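Long-range contacts in La-related protein 7 homolog (Schizosaccharomyces pombe, PDB 6U7V), which binds telomerase RNA specifically and promotes its assembly with the catalytic subunit trt1 into the telomerase holoenzyme: residues Leu15-Asn20 with Glu119-Tyr124; Gln50-Glu55 with Pro75-Thr80; Thr87-Gln92 with Arg108-Ala113. All blocks are in the same frame, centred on the assembly; numbering follows the deposited sequence.

Contact 1: Leu15-Asn20 with Glu119-Tyr124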
loop_
_atom_site.group_PDB
_atom_site.type_symbol
_atom_site.label_atom_id
_atom_site.label_comp_id
_atom_site.label_asym_id
_atom_site.label_seq_id
_atom_site.Cartn_x
_atom_site.Cartn_y
_atom_site.Cartn_z
ATOM N N LEU A 15 -16.944 -7.747 16.025
ATOM C CA LEU A 15 -17.971 -6.702 15.724
ATOM C C LEU A 15 -18.038 -6.507 14.196
ATOM O O LEU A 15 -17.797 -7.502 13.486
ATOM C CB LEU A 15 -17.612 -5.426 16.500
ATOM C CG LEU A 15 -18.735 -4.803 17.332
ATOM C CD1 LEU A 15 -19.951 -4.466 16.474
ATOM C CD2 LEU A 15 -19.129 -5.714 18.488
ATOM N N ASP A 16 -18.354 -5.304 13.694
ATOM C CA ASP A 16 -18.791 -5.100 12.283
ATOM C C ASP A 16 -17.841 -4.201 11.485
ATOM O O ASP A 16 -17.526 -3.098 11.937
ATOM C CB ASP A 16 -20.189 -4.488 12.220
ATOM C CG ASP A 16 -20.845 -4.712 10.873
ATOM O OD1 ASP A 16 -20.550 -5.757 10.248
ATOM O OD2 ASP A 16 -21.630 -3.837 10.450
ATOM N N PHE A 17 -17.515 -4.613 10.261
ATOM C CA PHE A 17 -16.681 -3.826 9.325
ATOM C C PHE A 17 -16.947 -4.238 7.876
ATOM O O PHE A 17 -17.531 -5.321 7.622
ATOM C CB PHE A 17 -15.214 -4.023 9.687
ATOM C CG PHE A 17 -14.741 -5.443 9.648
ATOM C CD1 PHE A 17 -14.240 -6.000 8.485
ATOM C CD2 PHE A 17 -14.706 -6.196 10.806
ATOM C CE1 PHE A 17 -13.795 -7.315 8.463
ATOM C CE2 PHE A 17 -14.217 -7.491 10.796
ATOM C CZ PHE A 17 -13.728 -8.046 9.627
ATOM N N THR A 18 -16.566 -3.391 6.918
ATOM C CA THR A 18 -16.581 -3.697 5.479
ATOM C C THR A 18 -15.374 -4.596 5.205
ATOM O O THR A 18 -14.243 -4.200 5.473
ATOM C CB THR A 18 -16.595 -2.437 4.605
ATOM O OG1 THR A 18 -17.778 -1.682 4.942
ATOM C CG2 THR A 18 -16.631 -2.708 3.118
ATOM N N LYS A 19 -15.615 -5.770 4.659
ATOM C CA LYS A 19 -14.536 -6.733 4.378
ATOM C C LYS A 19 -13.722 -6.246 3.168
ATOM O O LYS A 19 -14.238 -5.593 2.252
ATOM C CB LYS A 19 -15.120 -8.103 4.046
ATOM C CG LYS A 19 -16.184 -8.597 5.015
ATOM C CD LYS A 19 -15.691 -8.871 6.395
ATOM C CE LYS A 19 -16.765 -9.465 7.305
ATOM N NZ LYS A 19 -17.507 -8.419 8.061
ATOM N N ASN A 20 -12.457 -6.667 3.195
ATOM C CA ASN A 20 -11.547 -6.617 2.014
ATOM C C ASN A 20 -11.148 -5.183 1.652
ATOM O O ASN A 20 -10.885 -4.914 0.467
ATOM C CB ASN A 20 -12.169 -7.346 0.810
ATOM C CG ASN A 20 -12.432 -8.796 1.153
ATOM O OD1 ASN A 20 -11.640 -9.424 1.832
ATOM N ND2 ASN A 20 -13.612 -9.249 0.730
ATOM N N GLU A 119 -8.229 -13.395 10.716
ATOM C CA GLU A 119 -8.062 -12.867 12.083
ATOM C C GLU A 119 -7.302 -11.526 12.068
ATOM O O GLU A 119 -7.598 -10.661 12.892
ATOM C CB GLU A 119 -7.399 -13.919 12.981
ATOM C CG GLU A 119 -8.307 -15.109 13.282
ATOM C CD GLU A 119 -9.618 -14.717 13.941
ATOM O OE1 GLU A 119 -9.567 -13.864 14.858
ATOM O OE2 GLU A 119 -10.686 -15.201 13.481
ATOM N N GLU A 120 -6.319 -11.392 11.180
ATOM C CA GLU A 120 -5.509 -10.153 11.037
ATOM C C GLU A 120 -6.429 -8.977 10.722
ATOM O O GLU A 120 -6.219 -7.906 11.321
ATOM C CB GLU A 120 -4.499 -10.306 9.909
ATOM C CG GLU A 120 -3.081 -10.484 10.395
ATOM C CD GLU A 120 -2.118 -9.739 9.493
ATOM O OE1 GLU A 120 -1.481 -8.775 9.970
ATOM O OE2 GLU A 120 -2.048 -10.095 8.296
ATOM N N GLU A 121 -7.370 -9.186 9.806
ATOM C CA GLU A 121 -8.388 -8.172 9.426
ATOM C C GLU A 121 -9.269 -7.883 10.630
ATOM O O GLU A 121 -9.552 -6.716 10.907
ATOM C CB GLU A 121 -9.181 -8.601 8.216
ATOM C CG GLU A 121 -10.200 -7.636 7.713
ATOM C CD GLU A 121 -10.921 -8.096 6.472
ATOM O OE1 GLU A 121 -11.192 -9.355 6.400
ATOM O OE2 GLU A 121 -11.289 -7.339 5.634
ATOM N N LYS A 122 -9.766 -8.930 11.297
ATOM C CA LYS A 122 -10.669 -8.673 12.442
ATOM C C LYS A 122 -9.922 -7.856 13.471
ATOM O O LYS A 122 -10.549 -6.921 14.010
ATOM C CB LYS A 122 -11.170 -10.001 13.026
ATOM C CG LYS A 122 -12.180 -10.700 12.157
ATOM C CD LYS A 122 -12.627 -12.051 12.740
ATOM C CE LYS A 122 -13.751 -12.659 11.928
ATOM N NZ LYS A 122 -13.870 -14.117 12.160
ATOM N N ASN A 123 -8.659 -8.137 13.726
ATOM C CA ASN A 123 -7.875 -7.477 14.782
ATOM C C ASN A 123 -7.645 -6.009 14.407
ATOM O O ASN A 123 -7.686 -5.144 15.295
ATOM C CB ASN A 123 -6.578 -8.221 15.070
ATOM C CG ASN A 123 -6.047 -7.855 16.445
ATOM O OD1 ASN A 123 -6.798 -7.875 17.420
ATOM N ND2 ASN A 123 -4.790 -7.455 16.518
ATOM N N TYR A 124 -7.441 -5.705 13.116
ATOM C CA TYR A 124 -7.293 -4.297 12.689
ATOM C C TYR A 124 -8.495 -3.488 13.161
ATOM O O TYR A 124 -8.346 -2.410 13.755
ATOM C CB TYR A 124 -7.188 -4.221 11.168
ATOM C CG TYR A 124 -7.061 -2.802 10.631
ATOM C CD1 TYR A 124 -8.186 -2.025 10.367
ATOM C CD2 TYR A 124 -5.811 -2.251 10.409
ATOM C CE1 TYR A 124 -8.089 -0.734 9.878
ATOM C CE2 TYR A 124 -5.698 -0.962 9.918
ATOM C CZ TYR A 124 -6.832 -0.224 9.649
ATOM O OH TYR A 124 -6.734 1.036 9.128
HETATM O O HOH W 1 -11.539 -4.635 5.818
HETATM O O HOH W 2 -11.908 -10.606 4.305
#
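The C-terminal helix that sets an xRRM apart from a plain RRM, here 118-128, meets the lead-in to strand 22-26 through Glu-121, which meets Phe-17, Lys-19 and Asn-20, and Lys-122, which meets Phe-17. With CG anti to the backbone N (chi1 -178°) and the chain extended beyond it, Glu-121 carries its carboxylate clear of the helix to the loop backbone. There Asn-20 N donates to Glu-121 OE2 over 2.8 Å, at an N-H...O angle of 167° and nearly along the C-O axis. One water donates to both Glu-121 OE1 and Asn-20 OD1, adding an indirect link. In the xRRM fold this helix follows strand 112-115, and Glu-121 and Tyr-124 also touch Leu-22 of strand 22-26. Swapping Glu-121 for an alanine would probably leave Asn-20 N without its acceptor and the bridging water without its helix-side partner. Phe-17 covers the stem of the same side chain: its CE1 lies 3.6 Å from Glu-121 CD, with ring and carboxylate planes 49° apart. The ring edge meets Lys-122, Phe-17 CZ to Lys-122 CG 4.0 Å, and Trp-125 stacks on the ring. Lys-19 NZ lies above one face, displaced toward the rim, and donates to Phe-17 O at 3.1 Å.

Contact 2: Gln50-Glu55 with Pro75-Thr80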
loop_
_atom_site.group_PDB
_atom_site.type_symbol
_atom_site.label_atom_id
_atom_site.label_comp_id
_atom_site.label_asym_id
_atom_site.label_seq_id
_atom_site.Cartn_x
_atom_site.Cartn_y
_atom_site.Cartn_z
ATOM N N GLN A 50 -7.510 3.670 -15.257
ATOM C CA GLN A 50 -7.999 5.063 -15.348
ATOM C C GLN A 50 -9.493 5.082 -15.024
ATOM O O GLN A 50 -10.049 6.192 -14.972
ATOM C CB GLN A 50 -7.656 5.604 -16.739
ATOM C CG GLN A 50 -6.164 5.849 -16.920
ATOM C CD GLN A 50 -5.708 6.966 -16.010
ATOM O OE1 GLN A 50 -6.267 8.063 -16.020
ATOM N NE2 GLN A 50 -4.701 6.687 -15.192
ATOM N N ASN A 51 -10.084 3.928 -14.736
ATOM C CA ASN A 51 -11.560 3.795 -14.582
ATOM C C ASN A 51 -11.995 4.385 -13.240
ATOM O O ASN A 51 -13.127 4.919 -13.159
ATOM C CB ASN A 51 -12.019 2.339 -14.620
ATOM C CG ASN A 51 -11.732 1.657 -15.941
ATOM O OD1 ASN A 51 -11.677 0.431 -16.006
ATOM N ND2 ASN A 51 -11.547 2.443 -16.991
ATOM N N ILE A 52 -11.164 4.229 -12.211
ATOM C CA ILE A 52 -11.477 4.740 -10.841
ATOM C C ILE A 52 -10.241 5.443 -10.286
ATOM O O ILE A 52 -9.121 5.126 -10.662
ATOM C CB ILE A 52 -11.955 3.641 -9.875
ATOM C CG1 ILE A 52 -10.932 2.514 -9.747
ATOM C CG2 ILE A 52 -13.341 3.128 -10.256
ATOM C CD1 ILE A 52 -11.237 1.533 -8.635
ATOM N N ALA A 53 -10.491 6.407 -9.442
ATOM C CA ALA A 53 -9.453 7.241 -8.818
ATOM C C ALA A 53 -8.779 6.416 -7.719
ATOM O O ALA A 53 -9.360 5.516 -7.117
ATOM C CB ALA A 53 -10.088 8.489 -8.285
ATOM N N CYS A 54 -7.553 6.741 -7.413
ATOM C CA CYS A 54 -6.842 6.137 -6.273
ATOM C C CYS A 54 -7.368 6.772 -4.999
ATOM O O CYS A 54 -7.188 7.919 -4.811
ATOM C CB CYS A 54 -5.357 6.372 -6.410
ATOM S SG CYS A 54 -4.379 5.575 -5.131
ATOM N N GLU A 55 -8.005 5.989 -4.137
ATOM C CA GLU A 55 -8.632 6.550 -2.900
ATOM C C GLU A 55 -8.191 5.731 -1.702
ATOM O O GLU A 55 -8.974 4.940 -1.169
ATOM C CB GLU A 55 -10.151 6.690 -3.091
ATOM C CG GLU A 55 -10.453 7.681 -4.217
ATOM C CD GLU A 55 -11.860 8.221 -4.434
ATOM O OE1 GLU A 55 -12.688 7.487 -5.027
ATOM O OE2 GLU A 55 -12.108 9.384 -4.072
ATOM N N PRO A 75 -13.572 -2.060 -1.585
ATOM C CA PRO A 75 -12.859 -3.287 -1.912
ATOM C C PRO A 75 -12.271 -3.254 -3.331
ATOM O O PRO A 75 -11.164 -3.803 -3.525
ATOM C CB PRO A 75 -13.925 -4.363 -1.785
ATOM C CG PRO A 75 -14.825 -3.785 -0.687
ATOM C CD PRO A 75 -14.931 -2.330 -0.992
ATOM N N LEU A 76 -12.927 -2.640 -4.293
ATOM C CA LEU A 76 -12.405 -2.639 -5.680
ATOM C C LEU A 76 -11.101 -1.819 -5.685
ATOM O O LEU A 76 -10.154 -2.148 -6.438
ATOM C CB LEU A 76 -13.413 -1.942 -6.592
ATOM C CG LEU A 76 -12.989 -1.757 -8.040
ATOM C CD1 LEU A 76 -12.574 -3.084 -8.652
ATOM C CD2 LEU A 76 -14.106 -1.078 -8.820
ATOM N N HIS A 77 -11.001 -0.786 -4.863
ATOM C CA HIS A 77 -9.728 -0.030 -4.806
ATOM C C HIS A 77 -8.623 -0.936 -4.252
ATOM O O HIS A 77 -7.471 -0.931 -4.751
ATOM C CB HIS A 77 -9.855 1.195 -3.940
ATOM C CG HIS A 77 -10.616 2.296 -4.549
ATOM N ND1 HIS A 77 -11.932 2.517 -4.164
ATOM C CD2 HIS A 77 -10.275 3.288 -5.380
ATOM C CE1 HIS A 77 -12.377 3.552 -4.841
ATOM N NE2 HIS A 77 -11.392 4.054 -5.559
ATOM N N ALA A 78 -8.861 -1.682 -3.198
ATOM C CA ALA A 78 -7.902 -2.607 -2.600
ATOM C C ALA A 78 -7.447 -3.639 -3.633
ATOM O O ALA A 78 -6.245 -3.922 -3.731
ATOM C CB ALA A 78 -8.390 -3.251 -1.331
ATOM N N GLU A 79 -8.415 -4.219 -4.345
ATOM C CA GLU A 79 -8.081 -5.248 -5.367
ATOM C C GLU A 79 -7.195 -4.598 -6.439
ATOM O O GLU A 79 -6.275 -5.284 -6.886
ATOM C CB GLU A 79 -9.390 -5.740 -5.962
ATOM C CG GLU A 79 -9.221 -6.881 -6.976
ATOM C CD GLU A 79 -10.510 -7.389 -7.623
ATOM O OE1 GLU A 79 -11.556 -6.772 -7.416
ATOM O OE2 GLU A 79 -10.434 -8.404 -8.335
ATOM N N THR A 80 -7.512 -3.397 -6.841
ATOM C CA THR A 80 -6.760 -2.675 -7.881
ATOM C C THR A 80 -5.323 -2.516 -7.408
ATOM O O THR A 80 -4.357 -2.754 -8.166
ATOM C CB THR A 80 -7.417 -1.364 -8.263
ATOM O OG1 THR A 80 -8.738 -1.604 -8.751
ATOM C CG2 THR A 80 -6.598 -0.610 -9.292
HETATM O O HOH W 3 -12.878 6.039 -7.189
#
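His-77, Ile-52 and Glu-55 supply most of the surface buried where helix 75-87, the second helix of the RRM fold, meets the loop joining helix 34-48 to strand 58-60. The His-77 imidazole is sandwiched between two aliphatic groups. Over one face lies Ile-52 CD1, 4.1 Å from the ring centroid and 22° off the normal; over the opposite face lies Glu-55 CB, 4.2 Å from the centroid and 25° off the normal. Both are CH-pi contacts, each displaced toward the rim of the ring. At the edge, in plane, Ala-53 O stands 2.9 Å from His-77 NE2. A water in the same plane lies 3.0 Å from His-77 NE2 and donates to Glu-55 OE1, though Glu-55 has a second conformer, which makes that link less certain. On the far side of the ring His-77 ND1 is hydrogen-bonded to Thr-74 OG1, a bond that, with the contacts on both faces, holds the ring in place. Ile-52 has CG1 between its backbone N and carbonyl carbon (chi1 57°), which brings CD1 up against the helix, where it also meets Leu-76 CG at 3.8 Å; Phe-45 of helix 34-48 touches the same isoleucine. One turn on, Thr-80 OG1, 4.0 Å from Ile-52 CD1, donates to Leu-76 O at 2.8 Å, while Thr-80 N reaches that oxygen from the opposite face of its carbonyl plane.

Contact 3: Thr87-Gln92 with Arg108-Ala113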
loop_
_atom_site.group_PDB
_atom_site.type_symbol
_atom_site.label_atom_id
_atom_site.label_comp_id
_atom_site.label_asym_id
_atom_site.label_seq_id
_atom_site.Cartn_x
_atom_site.Cartn_y
_atom_site.Cartn_z
ATOM N N THR A 87 1.571 -6.863 -10.946
ATOM C CA THR A 87 1.909 -6.607 -12.392
ATOM C C THR A 87 3.225 -5.847 -12.523
ATOM O O THR A 87 4.033 -6.029 -13.480
ATOM C CB THR A 87 0.829 -5.752 -13.065
ATOM O OG1 THR A 87 -0.375 -6.495 -12.977
ATOM C CG2 THR A 87 1.108 -5.458 -14.525
ATOM N N GLN A 88 3.412 -4.877 -11.666
ATOM C CA GLN A 88 4.446 -3.854 -11.849
ATOM C C GLN A 88 5.576 -4.097 -10.862
ATOM O O GLN A 88 5.317 -4.064 -9.691
ATOM C CB GLN A 88 3.860 -2.471 -11.657
ATOM C CG GLN A 88 2.666 -2.110 -12.520
ATOM C CD GLN A 88 2.140 -0.740 -12.168
ATOM O OE1 GLN A 88 2.874 0.173 -11.826
ATOM N NE2 GLN A 88 0.800 -0.572 -12.173
ATOM N N GLU A 89 6.784 -4.265 -11.329
ATOM C CA GLU A 89 8.003 -4.281 -10.499
ATOM C C GLU A 89 8.295 -2.878 -10.033
ATOM O O GLU A 89 8.416 -1.936 -10.879
ATOM C CB GLU A 89 9.230 -4.677 -11.313
ATOM C CG GLU A 89 9.282 -6.151 -11.616
ATOM C CD GLU A 89 10.462 -6.626 -12.433
ATOM O OE1 GLU A 89 11.172 -5.786 -13.013
ATOM O OE2 GLU A 89 10.563 -7.877 -12.568
ATOM N N ARG A 90 8.216 -2.634 -8.745
ATOM C CA ARG A 90 8.495 -1.283 -8.196
ATOM C C ARG A 90 9.458 -1.451 -7.012
ATOM O O ARG A 90 9.273 -2.410 -6.247
ATOM C CB ARG A 90 7.202 -0.562 -7.777
ATOM C CG ARG A 90 6.113 -0.341 -8.828
ATOM C CD ARG A 90 6.431 0.897 -9.653
ATOM N NE ARG A 90 5.530 1.043 -10.794
ATOM C CZ ARG A 90 5.721 1.841 -11.849
ATOM N NH1 ARG A 90 6.739 2.663 -11.867
ATOM N NH2 ARG A 90 4.884 1.792 -12.862
ATOM N N LYS A 91 10.403 -0.534 -6.839
ATOM C CA LYS A 91 11.288 -0.484 -5.685
ATOM C C LYS A 91 11.466 0.955 -5.333
ATOM O O LYS A 91 11.814 1.746 -6.202
ATOM C CB LYS A 91 12.674 -1.060 -6.070
ATOM C CG LYS A 91 12.713 -2.515 -6.542
ATOM C CD LYS A 91 14.159 -3.028 -6.700
ATOM C CE LYS A 91 14.242 -4.530 -6.850
ATOM N NZ LYS A 91 15.635 -4.964 -6.602
ATOM N N GLN A 92 11.219 1.283 -4.077
ATOM C CA GLN A 92 11.344 2.650 -3.649
ATOM C C GLN A 92 12.815 2.897 -3.352
ATOM O O GLN A 92 13.292 2.251 -2.360
ATOM C CB GLN A 92 10.363 2.801 -2.471
ATOM C CG GLN A 92 10.139 4.239 -2.233
ATOM C CD GLN A 92 9.338 4.565 -1.024
ATOM O OE1 GLN A 92 9.257 3.818 -0.062
ATOM N NE2 GLN A 92 8.852 5.771 -1.047
ATOM N N ARG A 108 17.649 -2.849 -2.900
ATOM C CA ARG A 108 16.261 -2.626 -2.427
ATOM C C ARG A 108 15.416 -3.838 -2.817
ATOM O O ARG A 108 15.527 -4.317 -3.929
ATOM C CB ARG A 108 15.761 -1.299 -3.007
ATOM C CG ARG A 108 16.568 -0.084 -2.553
ATOM C CD ARG A 108 16.389 0.376 -1.108
ATOM N NE ARG A 108 14.945 0.576 -0.947
ATOM C CZ ARG A 108 14.190 0.110 0.039
ATOM N NH1 ARG A 108 14.741 -0.338 1.149
ATOM N NH2 ARG A 108 12.868 0.266 -0.028
ATOM N N PRO A 109 14.502 -4.370 -1.968
ATOM C CA PRO A 109 13.546 -5.407 -2.378
ATOM C C PRO A 109 12.361 -4.838 -3.181
ATOM O O PRO A 109 12.212 -3.579 -3.141
ATOM C CB PRO A 109 12.993 -5.964 -1.055
ATOM C CG PRO A 109 13.816 -5.308 0.014
ATOM C CD PRO A 109 14.341 -4.010 -0.550
ATOM N N PHE A 110 11.578 -5.681 -3.857
ATOM C CA PHE A 110 10.374 -5.227 -4.614
ATOM C C PHE A 110 9.261 -4.906 -3.640
ATOM O O PHE A 110 9.014 -5.623 -2.664
ATOM C CB PHE A 110 9.853 -6.223 -5.650
ATOM C CG PHE A 110 10.787 -6.444 -6.818
ATOM C CD1 PHE A 110 10.862 -5.523 -7.824
ATOM C CD2 PHE A 110 11.623 -7.548 -6.875
ATOM C CE1 PHE A 110 11.714 -5.712 -8.906
ATOM C CE2 PHE A 110 12.470 -7.748 -7.960
ATOM C CZ PHE A 110 12.541 -6.806 -8.955
ATOM N N LEU A 111 8.586 -3.789 -3.868
ATOM C CA LEU A 111 7.340 -3.455 -3.157
ATOM C C LEU A 111 6.323 -4.565 -3.380
ATOM O O LEU A 111 6.134 -5.077 -4.482
ATOM C CB LEU A 111 6.780 -2.122 -3.650
ATOM C CG LEU A 111 7.594 -0.945 -3.195
ATOM C CD1 LEU A 111 7.282 0.242 -4.059
ATOM C CD2 LEU A 111 7.314 -0.631 -1.742
ATOM N N ILE A 112 5.617 -4.922 -2.316
ATOM C CA ILE A 112 4.627 -6.019 -2.293
ATOM C C ILE A 112 3.328 -5.480 -1.673
ATOM O O ILE A 112 3.434 -4.741 -0.669
ATOM C CB ILE A 112 5.147 -7.211 -1.471
ATOM C CG1 ILE A 112 6.244 -7.988 -2.194
ATOM C CG2 ILE A 112 4.014 -8.127 -1.037
ATOM C CD1 ILE A 112 7.012 -8.955 -1.305
ATOM N N ALA A 113 2.159 -5.804 -2.185
ATOM C CA ALA A 113 0.859 -5.427 -1.590
ATOM C C ALA A 113 0.109 -6.726 -1.329
ATOM O O ALA A 113 -0.022 -7.561 -2.262
ATOM C CB ALA A 113 0.073 -4.469 -2.437
HETATM O O HOH W 4 6.595 -4.353 -7.125
HETATM O O HOH W 5 11.225 -1.054 -2.295
#
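The Phe-110 ring has Lys-91 CE over the centre of one face, 3.5 Å from the ring centroid, while Arg-90 O lies at its edge and Glu-89 CB approaches obliquely, 3.6 Å from Phe-110 CE1. The second flat group, the Arg-108 guanidinium, has Pro-109 CD off-centre over one face and Gln-92 O at its edge. Lys-91 serves both the ring and a carbonyl. Extended beyond CG, its chain runs past Pro-109 O and over the ring, giving a CH-pi contact through CE and a cation-pi contact through NZ, which is 4.5 Å from the Phe-110 centroid. Lys-91 NZ then donates to Arg-108 O at 2.8 Å, with a C=O...N angle of 170°. Arg-108, its chain bent at both chi2 and chi3, curls back to Gln-92 O: NE donates over 2.7 Å with an N-H...O angle of 158°, and NH2 adds a weak bond to the same oxygen. NE thus carries most of the hold on that carbonyl, with NH2 only assisting. Next to these links the backbones meet directly, Leu-111 N donating to Arg-90 O at 2.8 Å, and beside this bond Leu-111 CD1 packs 3.8 Å from Arg-90 CB. A water accepts from Gln-92 N and donates to Pro-109 O, tying the backbones again. The touching parts run 116° apart, so they cross instead of pairing as regular strands. Together they close the base of the long excursion between helix 75-87 and strand 112-115, the second-helix-to-fourth-strand connection of the RRM fold.

All three contacts lie within the one xRRM domain, around its four-stranded antiparallel sheet. Contacts 2 and 3 are nested along the chain inside the loop closed by contact 1 and follow each other in series. Contact 1 touches contact 2 directly: Asn-20 O packs 3.5 Å from Ala-78 CB, and Lys-19 O 3.5 Å from Pro-75 CG, although their centres are about 19 Å apart. Contacts 2 and 3 are linked by helix 75-87, with centres about 18 Å apart and nearest atoms about 6 Å apart. Contacts 1 and 3 sit on opposite sides of the chain's centre, about 26 Å between centres, joined through strand 112-115 and helix 118-128.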